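Cellobiose 2-epimerase (Caldibacillus thermoamylovorans, PDB 5ZHB) probably catalyses the reversible epimerisation at C2 of the reducing-end sugar of cellobiose and related disaccharides, interconverting glucose and mannose units. Local coordinates at residues A[48-51]-A[52-56]; A[209-212]-A[213-217]; A[284-287]-A[288-292]. All coordinates share one frame; numbering follows the deposited sequence.

Contact 1: residues A[48-51]-A[52-56]; sequences GGIA and TCRQL
With chi1 at -60°, Thr52 places OG1 beside its own backbone N, and both polar groups then converge on the carbonyl of Gly48. The hydroxyl donates to Gly48 O at 2.8 Å from Thr52 OG1, while Thr52 N reaches Gly48 O at 3.0 Å; the two donors come from opposite faces of the carbonyl plane, the amide well above it and the hydroxyl tilted only moderately. Two bonds thus grip the oxygen at the N-cap position. Gly48 ends the short strand 47-48 and Gly49 begins helix 49-66, one of the helices of the (alpha/alpha)6 barrel of the N-acylglucosamine 2-epimerase family, so this pair of hydrogen bonds lies where the strand gives way to the helix. Regular helical bonds follow, Cys53 N to Gly49 O being nearly straight at the hydrogen (172°).

On another side of the helix Arg54 runs out in an extended chain from CG to NE, side by side with Ile50 and pointing the same way. Ile50 turns its CG2 branch, which is anti to its backbone N, over one face of the guanidinium, 3.4 Å from Arg54 NE and displaced toward the rim of the group. Phe116 adds a cation-pi contact to the same arginine, and Tyr112 of helix 111-128 touches both Ile50 and Arg54. Gln55, extended beyond CG, runs past the carbonyl of Ala51, with Gln55 CG 3.2 Å from Ala51 O, while Thr52 and Cys53 pack on Phe81 and Leu82 of helix 69-86.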
# COMPACT_ATOMS: atom_id res chain seq x y z
N GLY A 48 -6.77 -5.25 -12.39
CA GLY A 48 -7.27 -4.41 -11.31
C GLY A 48 -6.90 -2.95 -11.51
O GLY A 48 -5.82 -2.65 -12.01
N GLY A 49 -7.78 -2.04 -11.07
CA GLY A 49 -7.52 -0.63 -11.08
C GLY A 49 -6.41 -0.29 -10.09
O GLY A 49 -5.44 0.38 -10.45
N ILE A 50 -6.54 -0.82 -8.88
CA ILE A 50 -5.49 -0.64 -7.88
C ILE A 50 -4.18 -1.31 -8.31
O ILE A 50 -3.11 -0.71 -8.16
CB ILE A 50 -5.95 -1.06 -6.47
CG1 ILE A 50 -7.04 -0.08 -6.00
CG2 ILE A 50 -4.75 -1.06 -5.51
CD1 ILE A 50 -7.70 -0.44 -4.69
N ALA A 51 -4.24 -2.55 -8.80
CA ALA A 51 -3.03 -3.21 -9.29
C ALA A 51 -2.31 -2.31 -10.31
O ALA A 51 -1.08 -2.19 -10.29
CB ALA A 51 -3.35 -4.58 -9.85
N THR A 52 -3.07 -1.66 -11.20
CA THR A 52 -2.46 -0.85 -12.25
C THR A 52 -1.78 0.39 -11.65
O THR A 52 -0.69 0.77 -12.08
CB THR A 52 -3.51 -0.46 -13.32
OG1 THR A 52 -4.08 -1.61 -13.94
CG2 THR A 52 -2.90 0.37 -14.42
N CYS A 53 -2.46 1.06 -10.72
CA CYS A 53 -1.84 2.13 -9.96
C CYS A 53 -0.54 1.65 -9.31
O CYS A 53 0.46 2.36 -9.34
CB CYS A 53 -2.73 2.65 -8.84
SG CYS A 53 -4.27 3.39 -9.42
N ARG A 54 -0.56 0.47 -8.69
CA ARG A 54 0.60 0.04 -7.93
C ARG A 54 1.77 -0.24 -8.87
O ARG A 54 2.91 0.07 -8.54
CB ARG A 54 0.23 -1.16 -7.06
CG ARG A 54 -0.59 -0.71 -5.86
CD ARG A 54 -1.09 -1.96 -5.14
NE ARG A 54 -1.76 -1.52 -3.92
CZ ARG A 54 -2.23 -2.40 -3.05
NH1 ARG A 54 -2.17 -3.70 -3.31
NH2 ARG A 54 -2.72 -1.97 -1.91
N GLN A 55 1.47 -0.86 -10.02
CA GLN A 55 2.47 -1.08 -11.06
C GLN A 55 3.09 0.25 -11.50
O GLN A 55 4.31 0.36 -11.58
CB GLN A 55 1.86 -1.85 -12.23
CG GLN A 55 1.46 -3.27 -11.89
CD GLN A 55 0.34 -3.74 -12.79
OE1 GLN A 55 -0.15 -2.99 -13.64
NE2 GLN A 55 -0.10 -4.98 -12.58
N LEU A 56 2.26 1.28 -11.69
CA LEU A 56 2.75 2.58 -12.10
C LEU A 56 3.63 3.19 -11.02
O LEU A 56 4.70 3.76 -11.29
CB LEU A 56 1.57 3.49 -12.45
CG LEU A 56 1.90 4.97 -12.64
CD1 LEU A 56 2.97 5.21 -13.71
CD2 LEU A 56 0.63 5.68 -13.01

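Contact 2: residues A[209-212]-A[213-217]; sequences IANL and IDLFY
Four successive i to i+4 bonds join residues 209-212 to 213-216 in one unbroken piece of helix 203-220. They are even in length: Ile213 N lies 2.9 Å from Ile209 O, and Asp214 N lies 3.0 Å from Ala210 O. Leu215 N to Asn211 O is nearly straight at the hydrogen, at 166°, and Phe216 N to Leu212 O closes the series.

On the buried side, Ile209 and Ile213 cross obliquely. The CG2 branch of Ile209 meets the end of the longer branch of Ile213, with 3.7 Å between Ile209 CG2 and Ile213 CD1. That longer branch lies beside the backbone N (chi1 -69°) and therefore folds back along the preceding turn, bringing Ile213 CG1 to 3.4 Å from Ile209 O. Phe216 turns its ring edge to the carbonyl one turn before it: Phe216 CD2 is 3.3 Å from Leu212 O, which lies near the ring plane. Leu190 and Tyr197 of helix 183-199 pack on Ile209, Leu187 of that helix packs on Phe216, and Ala258 and Leu259 of helix 245-262 receive Ile213, as expected for neighbouring helices of an (alpha/alpha)6 barrel.

Around the helix, Asn211 and Leu215 meet more loosely, with Asn211 ND2 3.9 Å from Leu215 CD1. The amide oxygen of Asn211 is bonded to Asn154, whose loop also touches Leu215, and Asp214 OD1 is bonded to Tyr269 of helix 267-283. The backbone N-H groups of 213-216 are thus used within the helix, whereas these side chains link it to its surroundings; Glu218 OE2 comes close to Asp214 OD2, and the like charges may raise the proton affinity of one of the two carboxylates.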
# COMPACT_ATOMS: atom_id res chain seq x y z
N ILE A 209 -4.06 16.78 5.28
CA ILE A 209 -3.11 15.84 5.89
C ILE A 209 -3.16 15.94 7.42
O ILE A 209 -3.25 14.92 8.14
CB ILE A 209 -1.71 16.07 5.30
CG1 ILE A 209 -1.72 15.72 3.80
CG2 ILE A 209 -0.65 15.25 6.06
CD1 ILE A 209 -0.54 16.25 3.02
N ALA A 210 -3.20 17.17 7.95
CA ALA A 210 -3.18 17.36 9.40
C ALA A 210 -4.43 16.74 10.00
O ALA A 210 -4.37 16.10 11.05
CB ALA A 210 -3.03 18.83 9.78
N ASN A 211 -5.55 16.90 9.29
CA ASN A 211 -6.79 16.27 9.70
C ASN A 211 -6.66 14.74 9.77
O ASN A 211 -7.06 14.14 10.77
CB ASN A 211 -7.95 16.78 8.86
CG ASN A 211 -9.27 16.19 9.29
OD1 ASN A 211 -9.69 16.33 10.44
ND2 ASN A 211 -9.95 15.50 8.38
N LEU A 212 -6.14 14.10 8.72
CA LEU A 212 -5.95 12.64 8.73
C LEU A 212 -5.06 12.17 9.88
O LEU A 212 -5.33 11.15 10.55
CB LEU A 212 -5.40 12.23 7.36
CG LEU A 212 -6.47 12.09 6.26
CD1 LEU A 212 -5.96 12.28 4.89
CD2 LEU A 212 -7.15 10.73 6.34
N ILE A 213 -4.00 12.93 10.14
CA ILE A 213 -3.08 12.55 11.21
C ILE A 213 -3.80 12.58 12.55
O ILE A 213 -3.70 11.66 13.36
CB ILE A 213 -1.83 13.44 11.19
CG1 ILE A 213 -1.00 13.13 9.97
CG2 ILE A 213 -1.01 13.24 12.49
CD1 ILE A 213 -0.05 14.24 9.57
N ASP A 214 -4.63 13.60 12.74
CA ASP A 214 -5.36 13.76 14.00
C ASP A 214 -6.42 12.68 14.16
O ASP A 214 -6.57 12.11 15.25
CB ASP A 214 -5.84 15.19 14.13
CG ASP A 214 -6.14 15.55 15.57
OD1 ASP A 214 -5.19 15.52 16.39
OD2 ASP A 214 -7.33 15.69 15.88
N LEU A 215 -7.10 12.32 13.05
CA LEU A 215 -8.01 11.18 13.07
C LEU A 215 -7.26 9.91 13.47
O LEU A 215 -7.77 9.10 14.25
CB LEU A 215 -8.69 11.02 11.71
CG LEU A 215 -9.76 12.05 11.32
CD1 LEU A 215 -10.12 11.89 9.86
CD2 LEU A 215 -10.98 11.87 12.16
N PHE A 216 -6.08 9.68 12.90
CA PHE A 216 -5.30 8.52 13.32
C PHE A 216 -5.01 8.58 14.82
O PHE A 216 -5.24 7.59 15.52
CB PHE A 216 -3.99 8.35 12.54
CG PHE A 216 -4.21 7.44 11.34
CD1 PHE A 216 -4.20 6.05 11.50
CD2 PHE A 216 -4.52 7.97 10.10
CE1 PHE A 216 -4.44 5.22 10.42
CE2 PHE A 216 -4.76 7.13 9.02
CZ PHE A 216 -4.74 5.77 9.18
N TYR A 217 -4.55 9.74 15.27
CA TYR A 217 -4.12 9.89 16.66
C TYR A 217 -5.31 9.70 17.62
O TYR A 217 -5.24 8.84 18.51
CB TYR A 217 -3.41 11.22 16.90
CG TYR A 217 -3.03 11.33 18.37
CD1 TYR A 217 -1.91 10.65 18.87
CD2 TYR A 217 -3.81 12.04 19.27
CE1 TYR A 217 -1.58 10.70 20.22
CE2 TYR A 217 -3.48 12.11 20.62
CZ TYR A 217 -2.36 11.45 21.09
OH TYR A 217 -2.03 11.53 22.40

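Contact 3: residues A[284-287]-A[288-292]; sequences GVLK and DGSLA
Val285 and Leu291 meet at a slant across a tight hairpin-like loop, with Val285 CG2 4.2 Å from Leu291 CG. Val285 holds its CG1 branch anti to the backbone N (chi1 174°), which brings Val285 CG1 to 3.8 Å from Gly289 O and leaves CG2 for the leucine. The Leu291 side chain packs on Val308 and Ala312 of helix 306-323 and on Ile335 of helix 326-343. Leu286 extends on another side, Leu286 CD1 lying 3.7 Å from Ser290 OG and its CD2 near the methyl of Ala292, beside Tyr302 of strand 299-305.

The backbones of Val285 and Leu291 form a single beta bridge, flanked by Leu286 N to Ser290 O at 2.7 Å and Ala292 N to Gly284 O at 3.1 Å. Leu286 to Gly289 make a type I beta turn, in which Gly289 N approaches Leu286 O from well above the carbonyl plane. Gly289 takes the positive phi (95°) at the end of the turn, a conformation that glycine adopts readily.

Within the turn, Asp288 brings its carboxylate (chi1 61°) toward Ser290. Asp288 OD1 accepts from Ser290 N at 3.0 Å, an Asx turn, and from Ser290 OG at 2.8 Å. The hydroxyl arrives on the syn side close to the carboxylate plane, whereas the amide comes from above it. Arg304 forms a salt bridge with Asp288 OD2 and also bonds to Ser290 OG. Held through both its oxygens, the carboxylate has its rotation fixed by the turn and the arginine together, and the nearby positive charge would probably favour its ionised form.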
# COMPACT_ATOMS: atom_id res chain seq x y z
N GLY A 284 3.98 -8.44 17.68
CA GLY A 284 3.77 -9.01 16.35
C GLY A 284 4.85 -10.00 15.91
O GLY A 284 4.58 -10.88 15.10
N VAL A 285 6.08 -9.84 16.41
CA VAL A 285 7.21 -10.66 15.98
C VAL A 285 7.19 -12.02 16.67
O VAL A 285 7.10 -12.12 17.89
CB VAL A 285 8.50 -9.89 16.26
CG1 VAL A 285 9.73 -10.74 15.98
CG2 VAL A 285 8.54 -8.61 15.45
N LEU A 286 7.30 -13.09 15.88
CA LEU A 286 7.28 -14.45 16.38
C LEU A 286 8.69 -14.89 16.78
O LEU A 286 9.65 -14.18 16.53
CB LEU A 286 6.72 -15.30 15.25
CG LEU A 286 5.29 -14.92 14.83
CD1 LEU A 286 4.73 -15.73 13.68
CD2 LEU A 286 4.40 -15.04 16.09
N LYS A 287 8.83 -16.10 17.35
CA LYS A 287 10.14 -16.47 17.86
C LYS A 287 11.13 -16.67 16.71
O LYS A 287 12.32 -16.50 16.95
CB LYS A 287 10.14 -17.54 18.97
CG LYS A 287 9.40 -18.84 18.74
CD LYS A 287 10.08 -19.77 17.75
CE LYS A 287 9.24 -20.97 17.45
NZ LYS A 287 9.68 -21.61 16.21
N ASP A 288 10.69 -16.91 15.45
CA ASP A 288 11.62 -17.01 14.33
C ASP A 288 11.99 -15.63 13.76
O ASP A 288 12.82 -15.54 12.86
CB ASP A 288 11.17 -17.98 13.24
CG ASP A 288 9.85 -17.60 12.58
OD1 ASP A 288 9.39 -16.47 12.86
OD2 ASP A 288 9.27 -18.45 11.88
N GLY A 289 11.41 -14.55 14.29
CA GLY A 289 11.71 -13.21 13.81
C GLY A 289 10.72 -12.72 12.76
O GLY A 289 10.76 -11.55 12.38
N SER A 290 9.82 -13.60 12.30
CA SER A 290 8.81 -13.25 11.30
C SER A 290 7.66 -12.52 11.98
O SER A 290 7.57 -12.51 13.21
CB SER A 290 8.35 -14.48 10.52
OG SER A 290 7.47 -15.32 11.26
N LEU A 291 6.74 -11.92 11.21
CA LEU A 291 5.54 -11.33 11.80
C LEU A 291 4.30 -12.14 11.49
O LEU A 291 4.06 -12.53 10.36
CB LEU A 291 5.31 -9.90 11.33
CG LEU A 291 6.16 -8.88 12.06
CD1 LEU A 291 7.50 -8.83 11.40
CD2 LEU A 291 5.46 -7.56 12.10
N ALA A 292 3.48 -12.31 12.54
CA ALA A 292 2.14 -12.83 12.42
C ALA A 292 1.29 -11.87 11.59
O ALA A 292 1.70 -10.73 11.35
CB ALA A 292 1.52 -13.03 13.80

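Followed from the N terminus, the three contacts come in series and none encloses or crosses another. Contact 1 lies at the start of helix 49-66, its centre about 11 Å from that of the chain, and faces helices 69-86 and 111-128. Contact 2, in the middle of helix 203-220, joins one turn to the next among helices 183-199, 245-262 and 267-283. Contact 3 follows directly after helix 267-283 and closes the short loop that leads to strand 294-296. Their centres are 26 to 29 Å apart and no two touch; contact 1 lies across the chain centre from the other two. Helix 267-283 connects contacts 2 and 3, packing on one and running into the other.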